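Local coordinates for protein aldolase (Escherichia coli, PDB 6VOP) that is a putative class II aldolase of the class II aldolase and adducin N-terminal domain family, at residues F22-Y27 with E182-E186. The protein carries 2 engineered substitutions. Residues are numbered along the deposited sequence.
Sequences FFQRGY and EELEE
A Schellman motif ends helix 7-24 beside the middle of helix 174-194: Tyr-27 N bonds Phe-22 O (2.9 Å), and Gly-26 N bonds Phe-23 O weakly (3.4 Å). Gly-26 is the C-prime residue; its phi of 88° would jam a side chain against the preceding carbonyl, so glycine fits. The backbones stay apart, the nearest CA atoms, of Tyr-27 and Glu-182, being 8.4 Å from each other, and long side chains span the gap.

Glu-182, with chi1 m and chi2 t, extends to Arg-25, whose m, t, m side chain presents its guanidinium edge. The resulting bidentate salt bridge joins Arg-25 NH1 to Glu-182 OE2 at 2.8 Å and, more weakly, Arg-25 NH2 to Glu-182 OE1 at 3.2 Å. Gly-30 N of a neighbouring subunit also bonds Glu-182 OE2, placing the bridge at a subunit interface. The methylene CG of Glu-182 makes nonpolar contact with the ring edge of buried Phe-22, 3.8 Å from Phe-22 CE1. Tyr-27 (chi1 m, chi2 92°) directs its CA-to-CB bond toward the helix, and a tyrosine serves doubly: its hydroxyl reaches a water (2.6 Å from OH) that donates to Glu-182 O (2.9 Å), and its ring carbon CE2 lies 3.8 Å from CG of Glu-185 (chi1 t, chi2 p), whose carboxylate bonds Ser-104 OG and Trp-103 N. From Glu-186, OE2 accepts a weak bond from the water (3.4 Å).

Both helices belong to the class II aldolase/adducin domain and pack on its central mixed sheet, Phe-22 and Tyr-27 touching strand 95-99 and Leu-184 meeting Pro-167 and Val-169 of strand 166-171.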
# COMPACT_ATOMS: atom_id res chain seq x y z
N PHE A 22 2.50 0.41 12.11
CA PHE A 22 2.31 1.69 11.44
C PHE A 22 3.33 1.88 10.33
O PHE A 22 3.01 2.42 9.26
CB PHE A 22 2.41 2.83 12.45
CG PHE A 22 1.16 3.04 13.24
CD1 PHE A 22 -0.09 2.93 12.65
CD2 PHE A 22 1.23 3.35 14.59
CE1 PHE A 22 -1.24 3.13 13.38
CE2 PHE A 22 0.08 3.55 15.33
CZ PHE A 22 -1.16 3.43 14.73
N PHE A 23 4.57 1.43 10.55
CA PHE A 23 5.63 1.66 9.58
C PHE A 23 5.45 0.78 8.34
O PHE A 23 5.58 1.26 7.21
CB PHE A 23 6.99 1.41 10.24
CG PHE A 23 8.16 1.63 9.32
CD1 PHE A 23 8.69 2.90 9.15
CD2 PHE A 23 8.76 0.57 8.66
CE1 PHE A 23 9.78 3.10 8.31
CE2 PHE A 23 9.84 0.76 7.84
CZ PHE A 23 10.35 2.03 7.66
N GLN A 24 5.14 -0.51 8.54
CA GLN A 24 5.03 -1.42 7.40
C GLN A 24 3.80 -1.13 6.55
O GLN A 24 3.78 -1.45 5.36
CB GLN A 24 5.01 -2.87 7.88
CG GLN A 24 6.14 -3.24 8.84
CD GLN A 24 6.00 -4.63 9.43
OE1 GLN A 24 6.53 -5.60 8.89
NE2 GLN A 24 5.28 -4.74 10.53
N ARG A 25 2.77 -0.52 7.14
CA ARG A 25 1.52 -0.26 6.42
C ARG A 25 1.45 1.16 5.87
O ARG A 25 0.40 1.55 5.34
CB ARG A 25 0.33 -0.54 7.34
CG ARG A 25 0.20 -2.00 7.76
CD ARG A 25 -1.02 -2.20 8.62
NE ARG A 25 -0.97 -1.39 9.83
CZ ARG A 25 -2.03 -0.85 10.43
NH1 ARG A 25 -3.24 -1.04 9.92
NH2 ARG A 25 -1.88 -0.13 11.53
N GLY A 26 2.53 1.93 5.97
CA GLY A 26 2.60 3.23 5.34
C GLY A 26 2.09 4.39 6.16
O GLY A 26 2.02 5.51 5.64
N TYR A 27 1.71 4.17 7.42
CA TYR A 27 1.23 5.27 8.25
C TYR A 27 2.38 6.17 8.70
O TYR A 27 2.22 7.39 8.80
CB TYR A 27 0.48 4.73 9.46
CG TYR A 27 -0.87 4.12 9.16
CD1 TYR A 27 -0.99 2.76 8.91
CD2 TYR A 27 -2.02 4.90 9.13
CE1 TYR A 27 -2.22 2.19 8.63
CE2 TYR A 27 -3.26 4.34 8.86
CZ TYR A 27 -3.35 2.99 8.61
OH TYR A 27 -4.58 2.43 8.34
N GLU A 182 -6.14 5.29 13.11
CA GLU A 182 -6.38 4.60 11.85
C GLU A 182 -7.72 5.00 11.24
O GLU A 182 -7.82 5.09 10.01
CB GLU A 182 -6.29 3.09 12.06
CG GLU A 182 -4.86 2.59 12.22
CD GLU A 182 -4.78 1.08 12.39
OE1 GLU A 182 -4.33 0.62 13.46
OE2 GLU A 182 -5.17 0.36 11.44
N GLU A 183 -8.74 5.24 12.06
CA GLU A 183 -10.04 5.64 11.52
C GLU A 183 -10.05 7.11 11.10
O GLU A 183 -10.80 7.48 10.19
CB GLU A 183 -11.15 5.37 12.54
CG GLU A 183 -12.56 5.41 11.95
CD GLU A 183 -12.92 4.13 11.20
OE1 GLU A 183 -13.38 4.22 10.05
OE2 GLU A 183 -12.74 3.04 11.78
N LEU A 184 -9.25 7.95 11.75
CA LEU A 184 -9.14 9.34 11.33
C LEU A 184 -8.44 9.45 9.98
O LEU A 184 -8.93 10.11 9.06
CB LEU A 184 -8.40 10.16 12.39
CG LEU A 184 -7.96 11.56 11.97
CD1 LEU A 184 -9.16 12.43 11.62
CD2 LEU A 184 -7.13 12.21 13.06
N GLU A 185 -7.28 8.80 9.85
CA GLU A 185 -6.57 8.79 8.57
C GLU A 185 -7.42 8.16 7.48
O GLU A 185 -7.38 8.60 6.32
CB GLU A 185 -5.25 8.03 8.72
CG GLU A 185 -4.61 7.60 7.42
CD GLU A 185 -3.89 8.73 6.71
OE1 GLU A 185 -3.92 9.87 7.21
OE2 GLU A 185 -3.29 8.48 5.64
N GLU A 186 -8.20 7.14 7.82
CA GLU A 186 -9.09 6.52 6.84
C GLU A 186 -10.15 7.50 6.36
O GLU A 186 -10.47 7.54 5.17
CB GLU A 186 -9.74 5.28 7.45
CG GLU A 186 -10.81 4.64 6.59
CD GLU A 186 -10.24 3.75 5.51
OE1 GLU A 186 -11.03 3.19 4.73
OE2 GLU A 186 -9.00 3.61 5.44
O HOH W 1 -6.45 4.11 7.65